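Local coordinates for protein FACT-Spt16 (Cicer arietinum, PDB 5CE6) that forms the N-terminal, aminopeptidase-like part of a FACT histone chaperone subunit and probably helps to bind histones H3-H4 during transcription, at residues L26-F29 with Q30-K34; K69-A72 with L73-L77. All coordinates share one frame; numbering follows the deposited sequence. Where two conformers were deposited one is given.

How the contacts relate
Both contacts lie in the N-terminal lobe of Spt16, on the same side of the chain's centre, their own centres about 13 Å apart. Contact 1 comes first along the chain, in the opening turns of helix 26-42; contact 2 follows in helix 69-78, with strand 53-58 of the lobe's six-stranded mixed sheet between the two helices in sequence. The helices meet directly. R32 NH1 lies 2.8 Å from W76 O, a probable hydrogen bond, and F29 packs against L77. R32 and F29 of contact 1 thus reach the last turn of helix 69-78, tying the lobe's first helix to the more central one.

Contact 1 of 2, residues L26-F29 with Q30-K34; sequences LNTF and QTRLK
T28 and R32 make an i to i+4 side-chain contact in the first turns of helix 26-42, the opening helix of the Spt16 N-terminal lobe. T28 and R32 run side by side in the same direction. CG2 of T28 sits over one face of the R32 guanidinium, towards its rim, 3.5 Å from CZ. The arginine reaches this position because CG is anti to its own carbonyl carbon (chi1 -71°) and the chain stays extended to NE. In the backbone of the same turn, R32 N donates to T28 O at 2.9 Å.

In the aminopeptidase-like lobe this helix packs on helices 110-117 and 69-78, and F29 and L33 are the buried residues that face these helices. CZ of F29 lies 3.7 Å from CD2 of L33, which approaches the ring obliquely; the ring also reaches L77, while L33 packs on V117. On the outer side, N27 and T31 are joined through a water that donates to N27 OD1 at 2.7 Å and is 3.0 Å from T31 OG1. T31 N bonds N27 O in the regular helical pattern. At the start of the helix Q30 N donates to L26 O at 3.0 Å, and NE2 of the same glutamine adds a weak bond to that oxygen at 3.5 Å.

Beyond T28, R32 NH1 hydrogen-bonds W76 O, and the guanidinium makes a cation-pi contact with the W76 ring. A leucine in place of R32 would probably leave W76 O without this donor and its ring without the cation.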
ATOM      1  N   LEU A  26     -11.046  19.347 -11.084  1.00 33.55           N
ATOM      2  CA  LEU A  26     -10.133  20.026 -12.005  1.00 30.93           C
ATOM      3  C   LEU A  26      -8.984  20.762 -11.313  1.00 31.32           C
ATOM      4  O   LEU A  26      -7.890  20.864 -11.867  1.00 32.54           O
ATOM      5  CB  LEU A  26     -10.895  20.984 -12.928  1.00 30.65           C
ATOM      6  CG  LEU A  26     -11.916  20.335 -13.867  1.00 38.78           C
ATOM      7  CD1 LEU A  26     -12.493  21.346 -14.831  1.00 38.57           C
ATOM      8  CD2 LEU A  26     -11.300  19.176 -14.630  1.00 31.99           C
ATOM      9  N   ASN A  27      -9.229  21.277 -10.110  1.00 34.48           N
ATOM     10  CA  ASN A  27      -8.200  21.987  -9.354  1.00 31.88           C
ATOM     11  C   ASN A  27      -7.090  21.040  -8.924  1.00 25.21           C
ATOM     12  O   ASN A  27      -5.902  21.337  -9.072  1.00 28.43           O
ATOM     13  CB  ASN A  27      -8.818  22.675  -8.130  1.00 34.98           C
ATOM     14  CG  ASN A  27      -7.895  23.711  -7.507  1.00 50.97           C
ATOM     15  OD1 ASN A  27      -6.712  23.449  -7.270  1.00 62.74           O
ATOM     16  ND2 ASN A  27      -8.433  24.894  -7.234  1.00 46.30           N
ATOM     17  N   THR A  28      -7.492  19.892  -8.392  1.00 21.70           N
ATOM     18  CA  THR A  28      -6.552  18.851  -7.997  1.00 26.65           C
ATOM     19  C   THR A  28      -5.765  18.346  -9.205  1.00 22.36           C
ATOM     20  O   THR A  28      -4.546  18.187  -9.138  1.00 21.37           O
ATOM     21  CB  THR A  28      -7.290  17.678  -7.341  1.00 30.26           C
ATOM     22  OG1 THR A  28      -7.817  18.104  -6.079  1.00 31.97           O
ATOM     23  CG2 THR A  28      -6.349  16.508  -7.128  1.00 36.83           C
ATOM     24  N   PHE A  29      -6.471  18.109 -10.309  1.00 31.07           N
ATOM     25  CA  PHE A  29      -5.843  17.671 -11.550  1.00 21.07           C
ATOM     26  C   PHE A  29      -4.735  18.639 -11.975  1.00 22.43           C
ATOM     27  O   PHE A  29      -3.623  18.216 -12.287  1.00 26.34           O
ATOM     28  CB  PHE A  29      -6.890  17.544 -12.663  1.00 25.72           C
ATOM     29  CG  PHE A  29      -6.299  17.297 -14.019  1.00 26.55           C
ATOM     30  CD1 PHE A  29      -5.824  16.039 -14.364  1.00 21.19           C
ATOM     31  CD2 PHE A  29      -6.224  18.316 -14.955  1.00 27.53           C
ATOM     32  CE1 PHE A  29      -5.273  15.808 -15.608  1.00 20.29           C
ATOM     33  CE2 PHE A  29      -5.679  18.092 -16.208  1.00 26.32           C
ATOM     34  CZ  PHE A  29      -5.206  16.837 -16.535  1.00 20.65           C
ATOM     35  N   GLN A  30      -5.032  19.936 -11.957  1.00 23.44           N
ATOM     36  CA  GLN A  30      -4.060  20.948 -12.380  1.00 21.53           C
ATOM     37  C   GLN A  30      -2.837  20.983 -11.473  1.00 26.45           C
ATOM     38  O   GLN A  30      -1.699  21.020 -11.944  1.00 27.12           O
ATOM     39  CB  GLN A  30      -4.703  22.341 -12.431  1.00 25.57           C
ATOM     40  CG  GLN A  30      -5.651  22.556 -13.589  1.00 31.78           C
ATOM     41  CD  GLN A  30      -6.244  23.952 -13.601  1.00 44.84           C
ATOM     42  OE1 GLN A  30      -5.636  24.892 -14.114  1.00 45.24           O
ATOM     43  NE2 GLN A  30      -7.435  24.096 -13.028  1.00 47.16           N
ATOM     44  N   THR A  31      -3.083  20.978 -10.168  1.00 23.65           N
ATOM     45  CA  THR A  31      -2.012  21.020  -9.185  1.00 26.32           C
ATOM     46  C   THR A  31      -1.113  19.801  -9.315  1.00 24.58           C
ATOM     47  O   THR A  31       0.120  19.912  -9.310  1.00 21.33           O
ATOM     48  CB  THR A  31      -2.573  21.091  -7.756  1.00 32.36           C
ATOM     49  OG1 THR A  31      -3.273  22.328  -7.587  1.00 36.29           O
ATOM     50  CG2 THR A  31      -1.454  21.019  -6.742  1.00 32.91           C
ATOM     51  N   ARG A  32      -1.732  18.635  -9.454  1.00 20.28           N
ATOM     52  CA  ARG A  32      -0.977  17.397  -9.541  1.00 16.70           C
ATOM     53  C   ARG A  32      -0.289  17.194 -10.896  1.00 16.68           C
ATOM     54  O   ARG A  32       0.822  16.660 -10.939  1.00 19.36           O
ATOM     55  CB  ARG A  32      -1.849  16.210  -9.126  1.00 19.56           C
ATOM     56  CG  ARG A  32      -2.117  16.215  -7.616  1.00 24.86           C
ATOM     57  CD  ARG A  32      -3.025  15.088  -7.151  1.00 24.86           C
ATOM     58  NE  ARG A  32      -3.395  15.276  -5.747  1.00 26.51           N
ATOM     59  CZ  ARG A  32      -4.263  14.519  -5.079  1.00 20.07           C
ATOM     60  NH1 ARG A  32      -4.874  13.509  -5.672  1.00 19.63           N
ATOM     61  NH2 ARG A  32      -4.535  14.796  -3.807  1.00 20.59           N
ATOM     62  N   LEU A  33      -0.914  17.653 -11.985  1.00 21.70           N
ATOM     63  CA  LEU A  33      -0.272  17.574 -13.297  1.00 18.93           C
ATOM     64  C   LEU A  33       0.980  18.454 -13.310  1.00 18.81           C
ATOM     65  O   LEU A  33       2.025  18.076 -13.853  1.00 24.62           O
ATOM     66  CB  LEU A  33      -1.241  17.978 -14.422  1.00 23.61           C
ATOM     67  CG  LEU A  33      -0.800  17.738 -15.870  1.00 22.67           C
ATOM     68  CD1 LEU A  33      -0.548  16.262 -16.094  1.00 17.19           C
ATOM     69  CD2 LEU A  33      -1.846  18.251 -16.851  1.00 25.27           C
ATOM     70  N   LYS A  34       0.874  19.626 -12.691  1.00 25.82           N
ATOM     71  CA  LYS A  34       2.010  20.530 -12.568  1.00 23.88           C
ATOM     72  C   LYS A  34       3.118  19.891 -11.738  1.00 23.77           C
ATOM     73  O   LYS A  34       4.289  19.916 -12.121  1.00 21.80           O
ATOM     74  CB  LYS A  34       1.561  21.843 -11.923  1.00 23.97           C
ATOM     75  CG  LYS A  34       2.512  23.009 -12.129  1.00 34.66           C
ATOM     76  CD  LYS A  34       1.736  24.259 -12.531  1.00 47.05           C
ATOM     77  CE  LYS A  34       0.436  24.376 -11.743  1.00 52.71           C
ATOM     78  NZ  LYS A  34      -0.483  25.402 -12.311  1.00 57.32           N
TER
HETATM   79  O   HOH W   1      -5.072  22.665  -5.228  1.00 43.95           O

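Contact 2 of 2, residues K69-A72 with L73-L77; sequences KSTA and LFLWL
T71 and L75 provide the side-chain packing of this contact, one turn apart on helix 69-78. The two lie alongside each other and point the same way, with CG2 of T71 3.8 Å from CD1 of L75. The threonine methyl gets there with CG2 anti to the backbone N, while its hydroxyl lies beside that nitrogen (chi1 -68°). CG of L75 also rests 3.6 Å from T71 O.

An aromatic edge meets a backbone oxygen at F74. CD2 of this ring is 3.3 Å from S70 O, which lies near the ring plane, and F74 N donates to the same oxygen at 3.2 Å. The carbonyl therefore meets both the amide and the ring edge of one residue. With chi1 at -80°, CG of F74 stands beside its backbone N, which brings the ring back along the preceding turn.

The main-chain bonds follow the i+4 to i pattern of an alpha-helix: L73 N to K69 O, L75 N to T71 O at 2.9 Å and W76 N to A72 O at 2.8 Å join the same turns. This helix packs on the six-stranded mixed sheet of the Spt16 N-terminal lobe, where L73 and F74 meet strands 53-58 and 85-89. L73 and W76 also reach helix 188-196, W76 meeting F195 edge to face. CB of W76 comes 3.2 Å from A72 O.

Polar ends in the first turn find partners beyond the helix. K69 NZ forms a salt bridge with E382, whereas in the conformer given S70 OG is hydrogen-bonded to E163, though the serine was modelled in two positions.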
ATOM      1  N   LYS A  69       0.732   0.562  -9.722  1.00 17.74           N
ATOM      2  CA  LYS A  69       1.212   1.926  -9.723  1.00 13.28           C
ATOM      3  C   LYS A  69       0.548   2.738 -10.846  1.00 16.81           C
ATOM      4  O   LYS A  69       0.314   3.929 -10.700  1.00 18.45           O
ATOM      5  CB  LYS A  69       2.731   1.931  -9.869  1.00 20.79           C
ATOM      6  CG  LYS A  69       3.380   3.258  -9.549  1.00 24.31           C
ATOM      7  CD  LYS A  69       4.898   3.136  -9.494  1.00 29.71           C
ATOM      8  CE  LYS A  69       5.436   3.325  -8.073  1.00 29.87           C
ATOM      9  NZ  LYS A  69       5.160   2.165  -7.167  1.00 24.38           N
ATOM     10  N   SER A  70       0.242   2.099 -11.968  0.54 17.42           N
ATOM     11  CA  SER A  70      -0.416   2.817 -13.056  0.54 14.54           C
ATOM     12  C   SER A  70      -1.821   3.234 -12.636  0.54 13.86           C
ATOM     13  O   SER A  70      -2.270   4.342 -12.938  0.54 16.02           O
ATOM     14  CB  SER A  70      -0.487   1.941 -14.299  0.54 18.70           C
ATOM     15  OG  SER A  70      -1.071   0.697 -13.976  0.54 15.03           O
ATOM     16  N   THR A  71      -2.519   2.335 -11.945  1.00 15.91           N
ATOM     17  CA  THR A  71      -3.845   2.654 -11.427  1.00 13.48           C
ATOM     18  C   THR A  71      -3.749   3.804 -10.432  1.00 18.50           C
ATOM     19  O   THR A  71      -4.552   4.737 -10.453  1.00 15.29           O
ATOM     20  CB  THR A  71      -4.494   1.435 -10.769  1.00 16.65           C
ATOM     21  OG1 THR A  71      -4.792   0.463 -11.782  1.00 17.14           O
ATOM     22  CG2 THR A  71      -5.789   1.829 -10.066  1.00 19.68           C
ATOM     23  N   ALA A  72      -2.736   3.744  -9.581  1.00 16.45           N
ATOM     24  CA  ALA A  72      -2.509   4.810  -8.613  1.00 11.25           C
ATOM     25  C   ALA A  72      -2.326   6.178  -9.271  1.00 16.41           C
ATOM     26  O   ALA A  72      -2.826   7.184  -8.764  1.00 12.45           O
ATOM     27  CB  ALA A  72      -1.319   4.470  -7.726  1.00 14.72           C
ATOM     28  N   LEU A  73      -1.619   6.227 -10.398  1.00 18.09           N
ATOM     29  CA  LEU A  73      -1.449   7.496 -11.104  1.00 19.43           C
ATOM     30  C   LEU A  73      -2.785   8.058 -11.587  1.00 17.33           C
ATOM     31  O   LEU A  73      -3.059   9.247 -11.408  1.00 16.14           O
ATOM     32  CB  LEU A  73      -0.462   7.374 -12.269  1.00 16.53           C
ATOM     33  CG  LEU A  73      -0.245   8.690 -13.014  1.00 19.17           C
ATOM     34  CD1 LEU A  73       0.347   9.747 -12.096  1.00 15.94           C
ATOM     35  CD2 LEU A  73       0.617   8.503 -14.257  1.00 19.01           C
ATOM     36  N   PHE A  74      -3.608   7.213 -12.212  1.00 16.75           N
ATOM     37  CA  PHE A  74      -4.943   7.645 -12.613  1.00 16.66           C
ATOM     38  C   PHE A  74      -5.776   8.150 -11.439  1.00 15.14           C
ATOM     39  O   PHE A  74      -6.425   9.180 -11.548  1.00 16.13           O
ATOM     40  CB  PHE A  74      -5.701   6.534 -13.343  1.00 13.96           C
ATOM     41  CG  PHE A  74      -5.327   6.385 -14.784  1.00 18.23           C
ATOM     42  CD1 PHE A  74      -5.895   7.211 -15.748  1.00 25.77           C
ATOM     43  CD2 PHE A  74      -4.450   5.396 -15.186  1.00 27.35           C
ATOM     44  CE1 PHE A  74      -5.568   7.069 -17.090  1.00 24.17           C
ATOM     45  CE2 PHE A  74      -4.121   5.236 -16.529  1.00 30.54           C
ATOM     46  CZ  PHE A  74      -4.678   6.071 -17.481  1.00 29.96           C
ATOM     47  N   LEU A  75      -5.763   7.421 -10.322  1.00 16.98           N
ATOM     48  CA  LEU A  75      -6.478   7.855  -9.122  1.00 17.53           C
ATOM     49  C   LEU A  75      -5.927   9.173  -8.580  1.00 18.10           C
ATOM     50  O   LEU A  75      -6.682  10.064  -8.172  1.00 20.54           O
ATOM     51  CB  LEU A  75      -6.399   6.759  -8.039  1.00 15.58           C
ATOM     52  CG  LEU A  75      -7.280   5.540  -8.327  1.00 17.47           C
ATOM     53  CD1 LEU A  75      -6.915   4.380  -7.414  1.00 21.38           C
ATOM     54  CD2 LEU A  75      -8.741   5.899  -8.137  1.00 21.97           C
ATOM     55  N   TRP A  76      -4.605   9.294  -8.572  1.00 15.72           N
ATOM     56  CA  TRP A  76      -3.942  10.481  -8.054  1.00 15.91           C
ATOM     57  C   TRP A  76      -4.276  11.690  -8.911  1.00 16.75           C
ATOM     58  O   TRP A  76      -4.644  12.754  -8.405  1.00 17.49           O
ATOM     59  CB  TRP A  76      -2.429  10.241  -8.035  1.00 14.67           C
ATOM     60  CG  TRP A  76      -1.611  11.340  -7.419  1.00 17.34           C
ATOM     61  CD1 TRP A  76      -1.516  11.653  -6.088  1.00 18.43           C
ATOM     62  CD2 TRP A  76      -0.732  12.235  -8.107  1.00 16.41           C
ATOM     63  NE1 TRP A  76      -0.647  12.705  -5.914  1.00 21.53           N
ATOM     64  CE2 TRP A  76      -0.146  13.075  -7.137  1.00 18.79           C
ATOM     65  CE3 TRP A  76      -0.386  12.409  -9.452  1.00 19.59           C
ATOM     66  CZ2 TRP A  76       0.759  14.083  -7.475  1.00 20.77           C
ATOM     67  CZ3 TRP A  76       0.517  13.396  -9.783  1.00 16.24           C
ATOM     68  CH2 TRP A  76       1.076  14.228  -8.802  1.00 17.56           C
ATOM     69  N   LEU A  77      -4.178  11.511 -10.223  1.00 17.82           N
ATOM     70  CA  LEU A  77      -4.335  12.621 -11.156  1.00 19.75           C
ATOM     71  C   LEU A  77      -5.808  12.993 -11.367  1.00 20.75           C
ATOM     72  O   LEU A  77      -6.171  14.182 -11.360  1.00 20.67           O
ATOM     73  CB  LEU A  77      -3.680  12.252 -12.495  1.00 22.73           C
ATOM     74  CG  LEU A  77      -3.045  13.319 -13.387  1.00 35.08           C
ATOM     75  CD1 LEU A  77      -2.075  14.195 -12.604  1.00 34.24           C
ATOM     76  CD2 LEU A  77      -2.319  12.656 -14.549  1.00 27.96           C
TER